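Local coordinates for protein NAD-dependent aldehyde dehydrogenase (Sinorhizobium meliloti, PDB 3U4J) that probably oxidises aldehydes to carboxylic acids with NAD or NADP as electron acceptor, working as a tetramer of the aldehyde dehydrogenase family, at residues A[6-11]-A[329-335]; A[32-36]-A[56-62]; A[94-99]-A[127-132]; A[156-162]-A[488-494]; A[303-307]-A[429-433]. One frame throughout, in Å; residues are numbered along the deposited sequence.

Contact 1: A[6-11]-A[329-335]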
# COMPACT_ATOMS: atom_id res chain seq x y z
N ASN A 6 -14.66 49.49 -4.43
CA ASN A 6 -14.85 48.04 -4.26
C ASN A 6 -15.04 47.63 -2.79
O ASN A 6 -15.24 46.45 -2.49
CB ASN A 6 -13.73 47.24 -4.94
CG ASN A 6 -12.33 47.62 -4.47
OD1 ASN A 6 -12.05 48.79 -4.19
ND2 ASN A 6 -11.44 46.65 -4.40
N PHE A 7 -14.99 48.62 -1.88
CA PHE A 7 -15.22 48.39 -0.46
C PHE A 7 -16.72 48.30 -0.18
O PHE A 7 -17.46 49.18 -0.59
CB PHE A 7 -14.62 49.53 0.37
CG PHE A 7 -14.80 49.34 1.85
CD1 PHE A 7 -14.31 48.20 2.49
CD2 PHE A 7 -15.50 50.29 2.61
CE1 PHE A 7 -14.49 48.01 3.86
CE2 PHE A 7 -15.67 50.11 4.00
CZ PHE A 7 -15.16 48.96 4.62
N ILE A 8 -17.15 47.23 0.50
CA ILE A 8 -18.55 47.10 0.89
C ILE A 8 -18.65 47.46 2.39
O ILE A 8 -18.16 46.72 3.27
CB ILE A 8 -19.11 45.67 0.61
CG1 ILE A 8 -19.06 45.36 -0.90
CG2 ILE A 8 -20.53 45.54 1.10
CD1 ILE A 8 -19.49 43.96 -1.25
N ALA A 9 -19.23 48.61 2.68
CA ALA A 9 -19.24 49.09 4.07
C ALA A 9 -20.14 48.16 4.89
O ALA A 9 -21.19 47.76 4.41
CB ALA A 9 -19.72 50.53 4.15
N PRO A 10 -19.71 47.78 6.11
CA PRO A 10 -20.55 46.96 6.97
C PRO A 10 -21.92 47.61 7.13
O PRO A 10 -22.02 48.83 7.28
CB PRO A 10 -19.82 46.96 8.32
CG PRO A 10 -18.48 47.48 8.07
CD PRO A 10 -18.41 48.10 6.72
N ASP A 11 -22.97 46.81 7.09
CA ASP A 11 -24.32 47.31 7.35
C ASP A 11 -24.67 46.97 8.80
O ASP A 11 -24.95 45.82 9.12
CB ASP A 11 -25.30 46.64 6.38
CG ASP A 11 -26.74 47.12 6.56
OD1 ASP A 11 -27.06 47.87 7.50
OD2 ASP A 11 -27.57 46.73 5.72
N ARG A 329 -8.43 45.99 -8.40
CA ARG A 329 -9.23 47.23 -8.30
C ARG A 329 -10.72 46.95 -8.18
O ARG A 329 -11.47 47.80 -7.67
CB ARG A 329 -9.09 48.07 -9.58
CG ARG A 329 -7.79 48.67 -9.83
CD ARG A 329 -7.94 49.67 -10.97
NE ARG A 329 -7.99 49.05 -12.29
CZ ARG A 329 -6.92 48.93 -13.07
NH1 ARG A 329 -5.73 49.37 -12.66
NH2 ARG A 329 -7.03 48.37 -14.25
N LYS A 330 -11.17 45.81 -8.71
CA LYS A 330 -12.59 45.51 -8.80
C LYS A 330 -13.07 44.59 -7.69
O LYS A 330 -14.22 44.67 -7.27
CB LYS A 330 -12.94 44.84 -10.14
CG LYS A 330 -12.73 45.71 -11.39
CD LYS A 330 -12.85 44.80 -12.63
CE LYS A 330 -13.28 45.55 -13.86
NZ LYS A 330 -12.15 46.21 -14.56
N VAL A 331 -12.21 43.68 -7.23
CA VAL A 331 -12.62 42.66 -6.26
C VAL A 331 -13.27 43.22 -4.98
O VAL A 331 -12.72 44.11 -4.30
CB VAL A 331 -11.44 41.67 -5.93
CG1 VAL A 331 -10.30 42.35 -5.19
CG2 VAL A 331 -11.99 40.48 -5.12
N ALA A 332 -14.43 42.68 -4.64
CA ALA A 332 -15.23 43.20 -3.52
C ALA A 332 -14.67 42.76 -2.17
O ALA A 332 -14.46 41.55 -1.92
CB ALA A 332 -16.73 42.81 -3.67
N PHE A 333 -14.40 43.74 -1.31
CA PHE A 333 -13.91 43.48 0.04
C PHE A 333 -14.68 44.32 1.03
O PHE A 333 -15.24 45.37 0.67
CB PHE A 333 -12.39 43.67 0.16
CG PHE A 333 -11.93 45.10 0.23
CD1 PHE A 333 -11.38 45.60 1.41
CD2 PHE A 333 -12.03 45.92 -0.89
CE1 PHE A 333 -10.94 46.92 1.48
CE2 PHE A 333 -11.61 47.25 -0.83
CZ PHE A 333 -11.05 47.75 0.36
N GLY A 334 -14.76 43.84 2.27
CA GLY A 334 -15.53 44.53 3.30
C GLY A 334 -16.51 43.63 4.05
O GLY A 334 -16.18 42.50 4.40
N ASP A 335 -17.72 44.14 4.24
CA ASP A 335 -18.73 43.50 5.06
C ASP A 335 -18.79 41.97 4.89
O ASP A 335 -19.29 41.49 3.87
CB ASP A 335 -20.10 44.10 4.72
CG ASP A 335 -21.20 43.66 5.71
OD1 ASP A 335 -20.92 42.84 6.64
OD2 ASP A 335 -22.35 44.12 5.56
O HOH W 1 -10.83 49.91 -6.25
O HOH W 2 -23.35 43.89 8.20
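Phe-7 CD1 lies over one face of the Phe-333 ring, toward its rim, 3.7 Å from Phe-333 CE1. The two ring planes are 53° apart, so the pair is oblique. The CA of Phe-7 adds an off-centre CH-pi contact to the same ring. The Asn-6 amide sits at the edge of Phe-333, near its plane, with ND2 3.6 Å from CE2. The Phe-7 ring carries Ala-9 N over one face, while Phe-333 O and Gly-334 CA approach it obliquely.

Both phenylalanines point to the same side of a short two-strand parallel sheet, which pairs the N-terminal strand 7-8 with strand 333-334, just after helix 317-330. Ile-8 N donates to Phe-333 O at 2.7 Å. Asp-335 N donates to Ile-8 O at 2.8 Å, and Phe-333 N to Asn-6 O.

Asn-6 holds CG between its backbone N and carbonyl carbon (chi1 56°). This turns ND2 onto Val-331 O at 2.8 Å. OD1 shares water 1 with Arg-329 O.

At the other end, Asp-335 OD2 receives Asp-11 N at 3.2 Å, from above the carboxylate plane. Water 2 joins the same oxygen to Asp-11 O. Asp-335 OD1 takes the backbone N of Leu-337. Tyr-383 meets Phe-7 edge-to-face, and Ile-376 touches both rings.

Contact 2: A[32-36]-A[56-62]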
# COMPACT_ATOMS: atom_id res chain seq x y z
N VAL A 32 -19.91 22.71 30.14
CA VAL A 32 -19.46 23.22 31.43
C VAL A 32 -18.84 24.61 31.29
O VAL A 32 -18.31 24.95 30.23
CB VAL A 32 -18.45 22.28 32.15
CG1 VAL A 32 -19.10 20.99 32.59
CG2 VAL A 32 -17.22 21.99 31.29
N ASP A 33 -18.91 25.38 32.37
CA ASP A 33 -18.22 26.66 32.47
C ASP A 33 -16.81 26.39 32.97
O ASP A 33 -16.50 25.28 33.39
CB ASP A 33 -18.93 27.57 33.47
CG ASP A 33 -20.35 27.91 33.05
OD1 ASP A 33 -20.57 28.22 31.86
OD2 ASP A 33 -21.25 27.87 33.91
N ALA A 34 -15.95 27.40 32.93
CA ALA A 34 -14.73 27.35 33.72
C ALA A 34 -15.12 27.33 35.19
O ALA A 34 -16.12 27.94 35.59
CB ALA A 34 -13.86 28.54 33.44
N ALA A 35 -14.34 26.62 36.01
CA ALA A 35 -14.63 26.59 37.46
C ALA A 35 -14.77 28.01 38.02
O ALA A 35 -15.63 28.27 38.89
CB ALA A 35 -13.54 25.82 38.23
N SER A 36 -13.97 28.94 37.49
CA SER A 36 -13.99 30.34 37.95
C SER A 36 -15.18 31.16 37.44
O SER A 36 -15.42 32.28 37.93
CB SER A 36 -12.73 31.07 37.49
OG SER A 36 -12.77 31.20 36.08
N PRO A 56 -15.80 30.22 27.88
CA PRO A 56 -15.04 30.26 29.11
C PRO A 56 -13.58 30.59 28.91
O PRO A 56 -13.01 30.36 27.81
CB PRO A 56 -15.18 28.83 29.65
CG PRO A 56 -16.48 28.35 29.11
CD PRO A 56 -16.48 28.92 27.70
N GLU A 57 -12.99 31.16 29.96
CA GLU A 57 -11.57 31.34 30.01
C GLU A 57 -11.07 30.21 30.88
O GLU A 57 -11.17 30.29 32.11
CB GLU A 57 -11.23 32.70 30.64
CG GLU A 57 -9.73 32.90 30.85
CD GLU A 57 -9.37 34.20 31.61
OE1 GLU A 57 -10.27 35.01 31.96
OE2 GLU A 57 -8.16 34.38 31.86
N ALA A 58 -10.55 29.14 30.27
CA ALA A 58 -10.18 27.96 31.06
C ALA A 58 -8.94 28.22 31.91
O ALA A 58 -8.02 28.91 31.49
CB ALA A 58 -9.95 26.72 30.16
N SER A 59 -8.97 27.66 33.11
CA SER A 59 -7.81 27.57 33.98
C SER A 59 -7.03 26.30 33.60
O SER A 59 -7.58 25.41 32.93
CB SER A 59 -8.29 27.45 35.44
OG SER A 59 -8.69 26.10 35.67
N ALA A 60 -5.78 26.20 34.06
CA ALA A 60 -4.99 24.98 33.89
C ALA A 60 -5.74 23.75 34.40
O ALA A 60 -5.71 22.69 33.77
CB ALA A 60 -3.59 25.10 34.59
N ASP A 61 -6.42 23.89 35.53
CA ASP A 61 -7.19 22.77 36.06
C ASP A 61 -8.40 22.37 35.20
O ASP A 61 -8.74 21.20 35.14
CB ASP A 61 -7.66 23.07 37.49
CG ASP A 61 -6.51 22.98 38.51
OD1 ASP A 61 -5.71 22.02 38.43
OD2 ASP A 61 -6.40 23.87 39.38
N ASP A 62 -9.07 23.35 34.60
CA ASP A 62 -10.17 23.05 33.67
C ASP A 62 -9.65 22.17 32.51
O ASP A 62 -10.29 21.19 32.15
CB ASP A 62 -10.79 24.35 33.09
CG ASP A 62 -11.51 25.21 34.15
OD1 ASP A 62 -11.45 26.47 34.04
OD2 ASP A 62 -12.14 24.67 35.09
O HOH W 3 -14.46 23.25 33.97
O HOH W 4 -11.52 28.01 36.12
O HOH W 5 -10.52 30.58 34.71
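Ala-34 is pressed against the start of helix 60-75. Its CB is 3.2 Å from Asp-62 OD1 and 3.5 Å from Glu-57 O. The same methyl meets Pro-56 CB at 4.0 Å. The proline ring lies alongside the backbone of residues 32-34, with its CG near Val-32 O. Met-25 touches Ala-34, Pro-56 and Asp-62, so strand 25-27 closes this packed side.

The Asp-62 carboxylate is gripped on both oxygens. OD2 takes Ala-35 N at 3.1 Å, on its syn side and 25° out of the carboxylate plane. A longer contact from the same N to OD1 is a weak bond. OD1 receives Ser-59 N on its anti side at 2.9 Å, and that bond is nearly straight at 178°. Asp-62 keeps CG beside its own backbone N (chi1 -66°), which turns the carboxylate back toward the chain before the helix.

The other side is looser and wetter. Water 3 links Asp-33 O to Asp-62 OD2. Water 4 gives a proton to Asp-62 OD1 and accepts from Ser-36 N. Water 5 bridges Ser-36 OG and Glu-57 O, 2.7 Å from each oxygen. Ser-36 OG also bonds to Ser-38 N. Asp-33 OD1 makes a salt bridge with Arg-22.

Ser-59 completes the helix start. Its OG accepts from Asp-62 N at 3.0 Å, the return half of the Ser-59 N bond. This reciprocal pair is a capping box at the N-terminus of helix 60-75, and the loop 32-36 docks on it.

Contact 3: A[94-99]-A[127-132]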
# COMPACT_ATOMS: atom_id res chain seq x y z
N VAL A 94 -22.00 12.82 12.10
CA VAL A 94 -21.45 14.18 12.25
C VAL A 94 -21.41 14.92 10.91
O VAL A 94 -21.83 16.07 10.82
CB VAL A 94 -20.03 14.17 12.86
CG1 VAL A 94 -19.48 15.60 13.01
CG2 VAL A 94 -20.03 13.44 14.22
N ALA A 95 -20.86 14.29 9.87
CA ALA A 95 -20.84 14.92 8.54
C ALA A 95 -22.24 15.33 8.09
O ALA A 95 -22.45 16.47 7.60
CB ALA A 95 -20.19 13.99 7.52
N ASP A 96 -23.22 14.45 8.30
CA ASP A 96 -24.65 14.80 8.03
C ASP A 96 -25.14 15.99 8.83
O ASP A 96 -25.86 16.82 8.31
CB ASP A 96 -25.60 13.63 8.32
CG ASP A 96 -25.50 12.54 7.28
OD1 ASP A 96 -24.98 12.81 6.18
OD2 ASP A 96 -25.91 11.41 7.59
N LEU A 97 -24.81 16.04 10.12
CA LEU A 97 -25.20 17.19 10.95
C LEU A 97 -24.58 18.51 10.51
O LEU A 97 -25.23 19.55 10.58
CB LEU A 97 -24.84 16.95 12.43
CG LEU A 97 -25.87 16.07 13.11
CD1 LEU A 97 -25.23 15.47 14.38
CD2 LEU A 97 -27.15 16.84 13.41
N ILE A 98 -23.31 18.46 10.11
CA ILE A 98 -22.62 19.65 9.58
C ILE A 98 -23.41 20.27 8.41
O ILE A 98 -23.68 21.48 8.38
CB ILE A 98 -21.17 19.34 9.18
CG1 ILE A 98 -20.36 18.96 10.45
CG2 ILE A 98 -20.54 20.57 8.46
CD1 ILE A 98 -18.98 18.42 10.14
N LEU A 99 -23.83 19.42 7.46
CA LEU A 99 -24.71 19.87 6.40
C LEU A 99 -26.05 20.38 6.88
O LEU A 99 -26.51 21.42 6.42
CB LEU A 99 -24.89 18.78 5.33
CG LEU A 99 -23.66 18.48 4.46
CD1 LEU A 99 -24.01 17.46 3.33
CD2 LEU A 99 -23.04 19.78 3.87
N CYS A 127 -15.88 21.04 5.01
CA CYS A 127 -15.67 20.32 6.27
C CYS A 127 -16.56 19.10 6.37
O CYS A 127 -16.12 18.06 6.88
CB CYS A 127 -15.95 21.22 7.46
SG CYS A 127 -14.65 22.45 7.65
N ALA A 128 -17.81 19.21 5.90
CA ALA A 128 -18.65 18.02 5.88
C ALA A 128 -17.98 16.94 5.01
O ALA A 128 -18.03 15.75 5.34
CB ALA A 128 -20.07 18.34 5.39
N ASP A 129 -17.35 17.36 3.90
CA ASP A 129 -16.67 16.41 3.00
C ASP A 129 -15.42 15.81 3.66
O ASP A 129 -15.11 14.63 3.45
CB ASP A 129 -16.30 17.06 1.65
CG ASP A 129 -15.89 16.04 0.59
OD1 ASP A 129 -16.65 15.08 0.33
OD2 ASP A 129 -14.81 16.20 0.02
N LEU A 130 -14.70 16.62 4.45
CA LEU A 130 -13.56 16.10 5.20
C LEU A 130 -13.99 15.01 6.16
O LEU A 130 -13.34 13.96 6.23
CB LEU A 130 -12.85 17.20 5.97
CG LEU A 130 -12.00 18.18 5.14
CD1 LEU A 130 -11.72 19.42 6.03
CD2 LEU A 130 -10.70 17.56 4.67
N TRP A 131 -15.07 15.27 6.88
CA TRP A 131 -15.58 14.30 7.85
C TRP A 131 -16.03 13.06 7.07
O TRP A 131 -15.74 11.95 7.51
CB TRP A 131 -16.74 14.89 8.69
CG TRP A 131 -16.26 15.65 9.89
CD1 TRP A 131 -15.81 16.96 9.92
CD2 TRP A 131 -16.13 15.15 11.23
NE1 TRP A 131 -15.41 17.30 11.20
CE2 TRP A 131 -15.61 16.21 12.03
CE3 TRP A 131 -16.40 13.91 11.84
CZ2 TRP A 131 -15.36 16.07 13.39
CZ3 TRP A 131 -16.15 13.76 13.21
CH2 TRP A 131 -15.63 14.84 13.97
N SER A 132 -16.68 13.22 5.91
CA SER A 132 -17.12 12.05 5.15
C SER A 132 -15.98 11.22 4.61
O SER A 132 -16.01 10.01 4.68
CB SER A 132 -18.04 12.41 3.97
OG SER A 132 -19.14 13.15 4.45
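Trp-131 reaches across to Val-94, Ala-95 and Ile-98 in an antiparallel helix pair. Segments 94-99 and 127-132, on helices 84-100 and 117-138, run at 171°, and their axes come within 8.4 Å. The small residues Ala-95 and Ala-128 are nearest each other.

The tryptophan can be followed outward. Its CB meets Ala-95 CB at 3.8 Å. CG and CD1 lie under the Ile-98 methyl, and CD1 is 3.5 Å from Ile-98 CD1. NE1 also touches this methyl and makes a weak hydrogen bond to Ser-179 OG on helix 174-187. The six-membered ring, CD2, CE2, CE3, CZ2, CZ3 and CH2, lies under Val-94 CG1. That methyl stands 3.7 Å from the ring centroid, only 10° off its normal. Val-94 CG1 lies anti to its backbone N (chi1 180°), which carries the methyl over the ring. Both CH-pi contacts fall on one face of the indole. Leu-207 and Pro-183 also touch the tryptophan.

At the other end of the pair, Ala-128 CB packs against Leu-99 CD2 and Ile-98 CG2. Ser-132 OG touches Ala-95 CB at 3.4 Å. It donates to Ala-128 O, which Ser-132 N reaches from the opposite face of the carbonyl plane.

Contact 4: A[156-162]-A[488-494]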
# COMPACT_ATOMS: atom_id res chain seq x y z
N LEU A 156 3.39 -9.93 12.22
CA LEU A 156 2.22 -9.08 12.19
C LEU A 156 2.67 -7.67 12.49
O LEU A 156 3.55 -7.45 13.33
CB LEU A 156 1.19 -9.49 13.24
CG LEU A 156 0.71 -10.94 13.25
CD1 LEU A 156 -0.22 -11.16 14.45
CD2 LEU A 156 0.02 -11.33 11.94
N VAL A 157 2.11 -6.73 11.75
CA VAL A 157 2.23 -5.34 12.11
C VAL A 157 0.80 -4.88 12.39
O VAL A 157 -0.05 -4.88 11.48
CB VAL A 157 2.90 -4.51 11.01
CG1 VAL A 157 3.02 -3.06 11.46
CG2 VAL A 157 4.28 -5.11 10.68
N LEU A 158 0.54 -4.52 13.65
CA LEU A 158 -0.78 -4.06 14.05
C LEU A 158 -0.85 -2.53 14.16
O LEU A 158 0.01 -1.91 14.76
CB LEU A 158 -1.20 -4.73 15.38
CG LEU A 158 -1.25 -6.27 15.33
CD1 LEU A 158 -1.51 -6.87 16.74
CD2 LEU A 158 -2.28 -6.77 14.31
N ARG A 159 -1.88 -1.96 13.56
CA ARG A 159 -2.16 -0.55 13.71
C ARG A 159 -3.05 -0.30 14.93
O ARG A 159 -4.08 -0.96 15.10
CB ARG A 159 -2.84 -0.00 12.44
CG ARG A 159 -3.22 1.47 12.53
CD ARG A 159 -4.10 1.90 11.35
NE ARG A 159 -3.42 1.84 10.06
CZ ARG A 159 -2.83 2.89 9.49
NH1 ARG A 159 -2.78 4.07 10.12
NH2 ARG A 159 -2.24 2.75 8.32
N GLU A 160 -2.62 0.64 15.77
CA GLU A 160 -3.31 0.97 17.01
C GLU A 160 -3.35 2.49 17.13
O GLU A 160 -2.57 3.19 16.45
CB GLU A 160 -2.60 0.34 18.22
CG GLU A 160 -2.46 -1.19 18.15
CD GLU A 160 -1.86 -1.81 19.43
OE1 GLU A 160 -1.22 -1.09 20.23
OE2 GLU A 160 -2.01 -3.03 19.60
N PRO A 161 -4.27 3.03 17.93
CA PRO A 161 -4.31 4.48 18.05
C PRO A 161 -3.17 5.01 18.92
O PRO A 161 -2.70 4.28 19.81
CB PRO A 161 -5.65 4.76 18.73
CG PRO A 161 -6.18 3.46 19.19
CD PRO A 161 -5.44 2.36 18.56
N VAL A 162 -2.72 6.24 18.67
CA VAL A 162 -1.71 6.88 19.53
C VAL A 162 -2.26 7.11 20.97
O VAL A 162 -1.51 7.01 21.93
CB VAL A 162 -1.08 8.18 18.88
CG1 VAL A 162 -2.07 9.28 18.74
CG2 VAL A 162 0.09 8.75 19.72
N TYR A 488 -1.79 9.66 13.63
CA TYR A 488 -2.49 9.37 14.89
C TYR A 488 -2.56 7.89 15.22
O TYR A 488 -3.37 7.48 16.03
CB TYR A 488 -3.90 10.00 14.90
CG TYR A 488 -3.84 11.47 14.53
CD1 TYR A 488 -3.33 12.41 15.43
CD2 TYR A 488 -4.23 11.91 13.26
CE1 TYR A 488 -3.23 13.76 15.09
CE2 TYR A 488 -4.15 13.25 12.93
CZ TYR A 488 -3.65 14.17 13.84
OH TYR A 488 -3.54 15.51 13.50
N SER A 489 -1.68 7.11 14.60
CA SER A 489 -1.57 5.68 14.84
C SER A 489 -0.20 5.34 15.41
O SER A 489 0.76 6.09 15.19
CB SER A 489 -1.79 4.87 13.53
OG SER A 489 -3.16 4.91 13.15
N GLN A 490 -0.13 4.25 16.17
CA GLN A 490 1.14 3.60 16.49
C GLN A 490 1.14 2.28 15.73
O GLN A 490 0.09 1.66 15.52
CB GLN A 490 1.23 3.29 18.00
CG GLN A 490 1.42 4.49 18.91
CD GLN A 490 2.87 4.96 19.05
OE1 GLN A 490 3.17 5.84 19.88
NE2 GLN A 490 3.77 4.41 18.24
N PHE A 491 2.32 1.84 15.33
CA PHE A 491 2.46 0.53 14.70
C PHE A 491 3.22 -0.43 15.61
O PHE A 491 4.30 -0.11 16.10
CB PHE A 491 3.11 0.67 13.32
CG PHE A 491 2.28 1.50 12.37
CD1 PHE A 491 1.20 0.93 11.71
CD2 PHE A 491 2.55 2.86 12.21
CE1 PHE A 491 0.40 1.70 10.83
CE2 PHE A 491 1.76 3.65 11.34
CZ PHE A 491 0.67 3.06 10.67
N LYS A 492 2.64 -1.61 15.81
CA LYS A 492 3.19 -2.63 16.68
C LYS A 492 3.67 -3.79 15.83
O LYS A 492 2.86 -4.46 15.16
CB LYS A 492 2.12 -3.07 17.70
CG LYS A 492 2.49 -4.30 18.52
CD LYS A 492 1.33 -4.74 19.41
CE LYS A 492 1.12 -3.79 20.56
NZ LYS A 492 -0.20 -4.03 21.19
N GLY A 493 4.99 -4.01 15.83
CA GLY A 493 5.57 -5.14 15.13
C GLY A 493 5.59 -6.38 16.00
O GLY A 493 6.20 -6.36 17.08
N VAL A 494 4.97 -7.48 15.55
CA VAL A 494 4.89 -8.70 16.35
C VAL A 494 5.54 -9.84 15.60
O VAL A 494 5.11 -10.19 14.50
CB VAL A 494 3.42 -9.11 16.67
CG1 VAL A 494 3.38 -10.27 17.69
CG2 VAL A 494 2.61 -7.93 17.15
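Leu-156 and Val-494 exchange two backbone hydrogen bonds, the first of an antiparallel series. Leu-158 with Lys-492 and Glu-160 with Gln-490 are also hydrogen-bonded pairs. Beyond the strand, Val-162 N donates to Tyr-488 O.

Polar side chains meet on both faces of the sheet. Lys-492 NZ bonds to Glu-160 OE2 at 2.6 Å, on its syn side, as a salt bridge. The lysine chain bends at chi3 (-72°) to bring NZ round to the carboxylate. Glu-160 OE1 bonds to Tyr-471 of the second subunit, and Lys-492 NZ also bonds to Ile-446 O and Ile-449 O there. On the other face, Arg-159 NH1 donates in its guanidinium plane to Ser-489 OG at 3.2 Å and makes a salt bridge with Asp-486. Ser-489 OG also bonds to Phe-485 O.

The Phe-491 ring stands with CE1 over the face of the Arg-159 guanidinium, the planes 77° apart. An apolar contact joins Phe-491 CB to Val-157 CG1 at 4.2 Å.

This is the protruding beta arm of the aldehyde dehydrogenase fold. Its sheet runs on into the second subunit, which shares the Glu-160 and Lys-492 ends. Val-157 O and Arg-159 O accept from Thr-145 and Asn-147 of the fourth subunit, so the arm meets two other subunits.

Contact 5: A[303-307]-A[429-433]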
# COMPACT_ATOMS: atom_id res chain seq x y z
N CYS A 303 -3.39 33.27 5.77
CA CYS A 303 -3.44 31.91 5.21
C CYS A 303 -2.02 31.40 5.05
O CYS A 303 -1.19 32.04 4.38
CB CYS A 303 -4.17 31.91 3.85
SG CYS A 303 -4.20 30.28 3.09
N CYS A 304 -1.73 30.26 5.68
CA CYS A 304 -0.40 29.68 5.64
C CYS A 304 0.05 29.24 4.23
O CYS A 304 1.24 29.24 3.93
CB CYS A 304 -0.34 28.49 6.62
SG CYS A 304 -0.59 29.12 8.35
N ILE A 305 -0.92 28.86 3.39
CA ILE A 305 -0.65 28.46 2.00
C ILE A 305 -0.89 29.62 0.99
O ILE A 305 -1.07 29.39 -0.19
CB ILE A 305 -1.46 27.19 1.58
CG1 ILE A 305 -2.99 27.39 1.73
CG2 ILE A 305 -0.98 25.99 2.41
CD1 ILE A 305 -3.85 26.32 1.04
N SER A 306 -0.91 30.85 1.50
CA SER A 306 -1.05 32.04 0.67
C SER A 306 0.10 32.11 -0.33
O SER A 306 1.24 31.77 0.00
CB SER A 306 -0.99 33.27 1.56
OG SER A 306 -1.17 34.45 0.80
N GLY A 307 -0.21 32.53 -1.56
CA GLY A 307 0.82 32.91 -2.51
C GLY A 307 1.25 34.34 -2.22
O GLY A 307 0.81 35.29 -2.88
N GLY A 429 8.58 26.21 3.90
CA GLY A 429 8.47 25.14 2.91
C GLY A 429 7.07 24.56 2.89
O GLY A 429 6.91 23.33 2.75
N LEU A 430 6.07 25.41 3.01
CA LEU A 430 4.71 24.89 3.12
C LEU A 430 4.08 24.66 1.74
O LEU A 430 3.68 23.53 1.43
CB LEU A 430 3.79 25.77 3.99
CG LEU A 430 2.43 25.13 4.31
CD1 LEU A 430 2.57 23.71 4.91
CD2 LEU A 430 1.58 26.02 5.26
N SER A 431 3.98 25.72 0.94
CA SER A 431 3.30 25.60 -0.33
C SER A 431 4.04 26.27 -1.49
O SER A 431 4.96 27.07 -1.28
CB SER A 431 1.89 26.19 -0.21
OG SER A 431 1.94 27.60 -0.19
N ALA A 432 3.61 25.98 -2.72
CA ALA A 432 4.16 26.63 -3.92
C ALA A 432 3.26 26.29 -5.08
O ALA A 432 2.68 25.21 -5.11
CB ALA A 432 5.59 26.14 -4.19
N SER A 433 3.14 27.21 -6.03
CA SER A 433 2.46 26.95 -7.28
C SER A 433 3.37 27.27 -8.45
O SER A 433 4.11 28.24 -8.39
CB SER A 433 1.25 27.86 -7.44
OG SER A 433 0.22 27.51 -6.56
O HOH W 6 3.38 28.87 2.06
O HOH W 7 2.00 29.32 -2.09
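Leu-430 pushes its CD2 methyl against Cys-304 and Ile-305. The contact to Cys-304 CB, at 3.4 Å, is tighter than usual for two carbons. Cys-304 holds SG beside its backbone N (chi1 -64°), while its CB meets the methyl. CD2 also lies 3.8 Å from Ile-305 CG2. The leucine sets CG anti to its backbone N (chi1 -171°), and the side chain then extends across to the loop 303-307. The leucine and isoleucine side chains run at a slant to each other.

Ile-305 has an uncommon first torsion. CG1 lies between the backbone N and the carbonyl carbon (chi1 59°). CG2 is thereby left beside the backbone N, where it meets Leu-430. The far end of the isoleucine turns away from strand 431-435, and the residue touches Trp-455 and Arg-453 of the neighbouring strand.

Ser-431 OG comes 3.5 Å from Ile-305 CA. Two waters gather at this oxygen. Water 6 lies 3.0 Å from Ser-431 OG and donates to Cys-304 O. Water 7 is 2.6 Å from Ser-431 OG and makes a weak bond to Ser-306 O.

The loop itself is a type I turn, closed by Ser-306 N donating to Cys-303 O at 3.1 Å. Ser-306 OG bonds to Gly-295 O. The turn opens with Cys-303 and Cys-304 and leads into strand 307-313, which pairs with strand 275-279, as does strand 431-435. This is consistent with the catalytic-cysteine loop of aldehyde dehydrogenases.

How the contacts relate
None of the five contacts touches another. Contact 5, at the loop that probably carries the catalytic thiol, is nearest the middle of the chain, about 11 Å between centres. Contact 3 is about 26 Å from it between centres. Contacts 1 and 4 lie on opposite sides of the chain's centre, about 52 Å apart by their own centres, yet both reach the second subunit. Their segments alternate along the chain. Contact 5 is nested within the loop that contact 4 closes, while contacts 2 and 3 lie inside that of contact 1. The calcium ion, bound at Leu-17 and Glu-50, is about 12 Å from the Pro-10 side chain of contact 1.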